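Local structure of luciferase-like monooxygenase (Streptomyces bottropensis, 7BIP) at the interface of chains A and B. The protein is a luciferase-like monooxygenase of rishirilide biosynthesis, a type II polyketide pathway, where it probably takes part in oxygenating the polyketide. Coordinates in Å, arbitrary orientation; residue numbers count along the deposited sequence, not the author numbering. Chains: chain A/B, Luciferase-like monooxygenase.

Contact 1: the interface of chains A and B. Residues chain A 84, 153-155; chain B 118, 120.
B:Glu120 reaches across to the backbone of A:Arg154 at the start of strand 154-156, and its carboxylate forms the close part of this patch of the A-B interface. The backbone N of A:Arg154 donates to B:Glu120 OE2 over 2.9 Å. The bond is nearly straight, 176° at the hydrogen, yet it meets the oxygen from above the carboxylate plane, 54° out of it. The chain of B:Glu120 runs extended beyond CG, which carries the carboxylate over to the strand. OE2 is gripped a second time by water 1, at 2.7 Å. This water also lies 2.8 Å from the carbonyl O of B:Ala118, near the end of helix 113-119. A:His84 NE2 meets it at the imidazole edge, in plane. The A:His153 ring lies over one face of that imidazole, offset toward its rim. Beside the water, CB of A:Phe155 packs on B:Ala118 O at 3.5 Å. The other carboxylate oxygen is held more loosely: the A:Arg154 chain bends at chi3, its guanidinium stands nearly perpendicular to the carboxylate, and NE stays 4.0 Å from B:Glu120 OE1, a long salt bridge. If this dimer is the biological one, the site joins strand 154-156 of chain A to the end of helix 113-119 and the following loop of chain B.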
# COMPACT_ATOMS: atom_id res chain seq x y z
N HIS A 84 -9.16 -4.41 -9.00
CA HIS A 84 -9.88 -5.66 -8.85
C HIS A 84 -10.35 -5.80 -7.41
O HIS A 84 -9.58 -5.54 -6.48
CB HIS A 84 -8.96 -6.83 -9.20
CG HIS A 84 -9.67 -8.13 -9.41
ND1 HIS A 84 -10.32 -8.80 -8.40
CD2 HIS A 84 -9.80 -8.89 -10.52
CE1 HIS A 84 -10.85 -9.91 -8.88
NE2 HIS A 84 -10.54 -10.00 -10.16
N HIS A 153 -16.08 -9.19 -12.82
CA HIS A 153 -15.18 -10.21 -12.28
C HIS A 153 -16.00 -11.37 -11.76
O HIS A 153 -17.07 -11.17 -11.17
CB HIS A 153 -14.32 -9.63 -11.15
CG HIS A 153 -13.58 -8.39 -11.55
ND1 HIS A 153 -13.99 -7.12 -11.17
CD2 HIS A 153 -12.48 -8.22 -12.32
CE1 HIS A 153 -13.16 -6.23 -11.69
NE2 HIS A 153 -12.24 -6.87 -12.38
N ARG A 154 -15.51 -12.59 -11.98
CA ARG A 154 -16.16 -13.80 -11.49
C ARG A 154 -15.15 -14.64 -10.73
O ARG A 154 -14.08 -14.95 -11.26
CB ARG A 154 -16.77 -14.61 -12.62
CG ARG A 154 -17.82 -13.84 -13.40
CD ARG A 154 -18.44 -14.71 -14.48
NE ARG A 154 -17.69 -14.60 -15.73
CZ ARG A 154 -17.37 -15.63 -16.50
NH1 ARG A 154 -17.75 -16.86 -16.16
NH2 ARG A 154 -16.68 -15.44 -17.61
N PHE A 155 -15.48 -15.01 -9.50
CA PHE A 155 -14.53 -15.78 -8.71
C PHE A 155 -15.29 -16.46 -7.58
O PHE A 155 -16.41 -16.07 -7.24
CB PHE A 155 -13.40 -14.90 -8.16
CG PHE A 155 -13.88 -13.67 -7.42
CD1 PHE A 155 -14.34 -13.75 -6.11
CD2 PHE A 155 -13.82 -12.42 -8.02
CE1 PHE A 155 -14.77 -12.60 -5.44
CE2 PHE A 155 -14.25 -11.28 -7.36
CZ PHE A 155 -14.73 -11.37 -6.06
N ALA B 118 -8.83 -17.47 -9.55
CA ALA B 118 -9.62 -16.39 -8.96
C ALA B 118 -9.49 -15.09 -9.75
O ALA B 118 -10.47 -14.34 -9.89
CB ALA B 118 -9.20 -16.17 -7.51
N GLU B 120 -8.95 -15.01 -12.90
CA GLU B 120 -9.39 -15.31 -14.27
C GLU B 120 -8.27 -15.08 -15.29
O GLU B 120 -8.50 -14.56 -16.38
CB GLU B 120 -10.63 -14.49 -14.64
CG GLU B 120 -11.82 -14.77 -13.73
CD GLU B 120 -12.98 -13.85 -14.04
OE1 GLU B 120 -13.81 -14.20 -14.90
OE2 GLU B 120 -13.04 -12.76 -13.42
O HOH W 1 -11.65 -12.23 -11.21

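Contact 2: the interface of chains A and B. Residues chain A 26, 62-63, 66-67; chain B 62-63, 66-67, 98.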
# COMPACT_ATOMS: atom_id res chain seq x y z
N LEU A 26 3.63 12.95 5.95
CA LEU A 26 3.66 12.07 7.12
C LEU A 26 3.82 12.86 8.41
O LEU A 26 3.25 12.49 9.45
CB LEU A 26 4.79 11.03 6.98
CG LEU A 26 4.51 9.91 5.97
CD1 LEU A 26 5.76 9.08 5.72
CD2 LEU A 26 3.35 9.02 6.43
N ALA A 62 -1.02 3.45 5.06
CA ALA A 62 -0.34 2.46 5.89
C ALA A 62 0.88 3.08 6.58
O ALA A 62 1.12 2.81 7.77
CB ALA A 62 0.07 1.26 5.04
N ALA A 63 1.62 3.92 5.87
CA ALA A 63 2.72 4.66 6.49
C ALA A 63 2.19 5.60 7.57
O ALA A 63 2.73 5.64 8.68
CB ALA A 63 3.50 5.43 5.43
N ALA A 66 1.26 3.72 10.65
CA ALA A 66 2.42 3.26 11.40
C ALA A 66 3.06 4.39 12.20
O ALA A 66 3.71 4.12 13.22
CB ALA A 66 3.43 2.63 10.45
N ARG A 67 2.92 5.64 11.76
CA ARG A 67 3.45 6.80 12.47
C ARG A 67 2.53 7.33 13.57
O ARG A 67 2.95 8.24 14.31
CB ARG A 67 3.75 7.94 11.48
CG ARG A 67 4.87 7.66 10.48
CD ARG A 67 6.24 7.78 11.13
NE ARG A 67 7.31 7.70 10.14
CZ ARG A 67 7.70 8.72 9.37
NH1 ARG A 67 7.11 9.91 9.50
NH2 ARG A 67 8.67 8.55 8.48
N ALA B 62 5.13 -0.30 3.36
CA ALA B 62 4.96 1.13 3.64
C ALA B 62 4.90 1.38 5.13
O ALA B 62 5.50 2.34 5.63
CB ALA B 62 3.69 1.66 2.96
N ALA B 63 4.16 0.55 5.86
CA ALA B 63 4.16 0.62 7.31
C ALA B 63 5.54 0.32 7.88
O ALA B 63 6.01 1.03 8.78
CB ALA B 63 3.11 -0.35 7.86
N ALA B 66 7.83 3.25 7.46
CA ALA B 66 7.53 4.33 8.38
C ALA B 66 8.04 4.06 9.79
O ALA B 66 8.26 5.01 10.54
CB ALA B 66 6.02 4.58 8.40
N ARG B 67 8.23 2.79 10.15
CA ARG B 67 8.69 2.44 11.49
C ARG B 67 10.20 2.38 11.61
O ARG B 67 10.71 2.19 12.72
CB ARG B 67 8.11 1.08 11.93
CG ARG B 67 6.60 1.08 12.18
CD ARG B 67 6.25 1.81 13.47
NE ARG B 67 4.85 1.62 13.82
CZ ARG B 67 4.35 0.52 14.37
NH1 ARG B 67 5.15 -0.51 14.65
NH2 ARG B 67 3.05 0.44 14.63
N ILE B 98 8.29 7.40 0.18
CA ILE B 98 8.02 7.29 1.61
C ILE B 98 9.24 6.76 2.35
O ILE B 98 9.59 7.24 3.45
CB ILE B 98 6.78 6.39 1.82
CG1 ILE B 98 5.50 7.17 1.42
CG2 ILE B 98 6.71 5.88 3.26
CD1 ILE B 98 4.28 6.26 1.21
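A:Ala66 and B:Ala66 meet where the two copies of helix 57-67 pack together, and the small side chains let the backbones come close. Among the apolar contacts, the methyls of A:Ala66 and B:Ala66 touch at 3.8 Å, CB to CB. Each of these methyls also packs on the alanine one turn earlier in the opposite helix, A:Ala66 CB lying 3.8 Å from B:Ala63 CA. To one side, CG2 of B:Ile98, the branch anti to the backbone N, leans on A:Ala63 CB at 3.9 Å and on the CD1 tip of A:Leu26, the side chains of B:Ile98 and A:Leu26 crossing at about a right angle. The polar contacts are a reciprocal pair at the helix ends. A:Arg67 and B:Arg67 lay CG against the methyls of B:Ala66 and A:Ala66, then bend at chi2 (-76° in chain A), which brings NE to the carbonyl of the same alanine. A:Arg67 NE donates to B:Ala66 O over 2.9 Å, and B:Arg67 NE to A:Ala66 O over 2.8 Å. Both carbonyl oxygens lie at a guanidinium edge, in its plane, an arrangement likely to restrict rotation of each group. The two bonds differ slightly at the acceptor: A:Arg67 NE sits on a lone pair in the carbonyl plane of B:Ala66, whereas B:Arg67 NE is tilted 17° from that of A:Ala66.

Contact 3: the interface of chains A and B. Residues chain A 58-59, 62, 91, 94-95, 98; chain B 56, 58-59, 62, 91.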
# COMPACT_ATOMS: atom_id res chain seq x y z
N VAL A 58 -3.91 3.77 -0.12
CA VAL A 58 -3.62 2.78 0.92
C VAL A 58 -2.13 2.78 1.26
O VAL A 58 -1.75 2.58 2.41
CB VAL A 58 -4.10 1.39 0.47
CG1 VAL A 58 -3.56 0.28 1.38
CG2 VAL A 58 -5.61 1.37 0.43
N THR A 59 -1.26 3.00 0.25
CA THR A 59 0.19 2.98 0.51
C THR A 59 0.59 4.12 1.44
O THR A 59 1.34 3.92 2.40
CB THR A 59 0.97 3.06 -0.81
OG1 THR A 59 0.68 1.91 -1.61
CG2 THR A 59 2.48 3.11 -0.56
N ALA A 62 -1.02 3.45 5.06
CA ALA A 62 -0.34 2.46 5.89
C ALA A 62 0.88 3.08 6.58
O ALA A 62 1.12 2.81 7.77
CB ALA A 62 0.07 1.26 5.04
N LYS A 91 -5.90 -5.45 0.32
CA LYS A 91 -5.00 -4.42 0.84
C LYS A 91 -5.68 -3.60 1.93
O LYS A 91 -5.03 -3.21 2.91
CB LYS A 91 -4.47 -3.51 -0.28
CG LYS A 91 -5.48 -2.55 -0.89
CD LYS A 91 -4.80 -1.60 -1.89
CE LYS A 91 -4.34 -2.35 -3.13
NZ LYS A 91 -4.00 -1.39 -4.22
N MET A 94 -5.49 -5.61 5.13
CA MET A 94 -4.17 -5.46 5.74
C MET A 94 -4.06 -4.14 6.49
O MET A 94 -3.58 -4.09 7.63
CB MET A 94 -3.08 -5.54 4.67
CG MET A 94 -2.91 -6.91 4.00
SD MET A 94 -1.61 -6.78 2.74
CE MET A 94 -0.11 -6.69 3.73
N LEU A 95 -4.51 -3.06 5.86
CA LEU A 95 -4.41 -1.74 6.49
C LEU A 95 -5.26 -1.66 7.76
O LEU A 95 -4.82 -1.07 8.75
CB LEU A 95 -4.83 -0.67 5.48
CG LEU A 95 -4.93 0.75 6.03
CD1 LEU A 95 -3.59 1.15 6.66
CD2 LEU A 95 -5.31 1.69 4.88
N ILE A 98 -3.12 -3.43 10.34
CA ILE A 98 -1.93 -2.64 10.66
C ILE A 98 -2.29 -1.46 11.54
O ILE A 98 -1.58 -1.14 12.51
CB ILE A 98 -1.24 -2.19 9.35
CG1 ILE A 98 -0.50 -3.38 8.73
CG2 ILE A 98 -0.27 -1.03 9.60
CD1 ILE A 98 -0.17 -3.16 7.26
N ASP B 56 -0.98 -7.88 -0.44
CA ASP B 56 -0.39 -6.66 -0.99
C ASP B 56 0.86 -6.31 -0.18
O ASP B 56 0.79 -5.66 0.87
CB ASP B 56 -1.39 -5.50 -0.97
CG ASP B 56 -0.94 -4.34 -1.82
OD1 ASP B 56 -1.03 -4.46 -3.06
OD2 ASP B 56 -0.51 -3.31 -1.26
N VAL B 58 3.19 -4.19 -0.68
CA VAL B 58 3.49 -2.76 -0.59
C VAL B 58 2.81 -2.14 0.63
O VAL B 58 3.39 -1.26 1.30
CB VAL B 58 3.09 -2.06 -1.90
CG1 VAL B 58 3.09 -0.54 -1.75
CG2 VAL B 58 4.06 -2.47 -3.01
N THR B 59 1.61 -2.60 0.97
CA THR B 59 0.91 -2.06 2.14
C THR B 59 1.69 -2.33 3.43
O THR B 59 1.84 -1.44 4.28
CB THR B 59 -0.50 -2.66 2.22
OG1 THR B 59 -1.23 -2.31 1.03
CG2 THR B 59 -1.24 -2.14 3.44
N ALA B 62 5.13 -0.30 3.36
CA ALA B 62 4.96 1.13 3.64
C ALA B 62 4.90 1.38 5.13
O ALA B 62 5.50 2.34 5.63
CB ALA B 62 3.69 1.66 2.96
N LYS B 91 2.16 2.72 -7.04
CA LYS B 91 2.25 2.42 -5.61
C LYS B 91 3.70 2.20 -5.20
O LYS B 91 4.11 2.59 -4.10
CB LYS B 91 1.37 1.21 -5.27
CG LYS B 91 1.94 -0.12 -5.74
CD LYS B 91 0.91 -1.26 -5.80
CE LYS B 91 -0.08 -1.23 -4.66
NZ LYS B 91 -0.98 -2.43 -4.76
O HOH W 2 -3.22 -2.52 -6.73
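A:Val58, A:Thr59 and A:Ala62 interlock their methyl groups with those of B:Val58, B:Thr59 and B:Ala62 at the apolar centre. CG1 of A:Val58 lies 3.9 Å from B:Thr59 CG2, and the twin pair has the same spacing. A:Ala62 CB presses on the carbonyl B:Thr59 O at 3.3 Å. B:Thr59 sets CG2 anti to its backbone N, turning it towards chain A, where A:Met94 CB and the CD1 tip of A:Ile98 also approach. Farther out, A:Met94 bends at chi3 (73°) and lays its sulphur against the backbone of B:Asp56, SD 3.4 Å from N. CB of A:Lys91 packs against B:Asp56 CB at 3.7 Å. The B:Asp56 carboxylate is held from within its own chain: B:Lys91 NZ reaches OD1 at 2.6 Å on its syn lone pair, while B:Thr59 OG1 donates to OD2 on the anti side, 25° out of the carboxylate plane. An alanine in place of B:Asp56 would probably leave the B:Lys91 amino group without its carboxylate mate and free the B:Thr59 hydroxyl to turn. At the rim A:Lys91 NZ and B:Lys91 NZ meet tip to tip at 3.2 Å, bridged by water 2; the nearby carboxylate may ease any repulsion. Here helices 57-67 and 85-98 of both subunits converge, with B:Asp56 in the loop before helix 57-67.

Contacts 2 and 3 are neighbours, their C-alpha centres about 9 Å apart, and share A:Ala62 and B:Ala62. Both are built on helices 57-67 and 85-98, with helix 18-35 added in contact 2, and form one continuous helical core, contact 2 towards the C-terminal end of helix 57-67 and contact 3 towards its start. Contact 1 is more remote, about 21 Å from contact 3 and 30 Å from contact 2, and uses strand 154-156, helix 113-119 and loops, although A:His84 directly precedes helix 85-98. Two-fold symmetry repeats every contact. This spread would probably resist rocking, if the deposited dimer is biological.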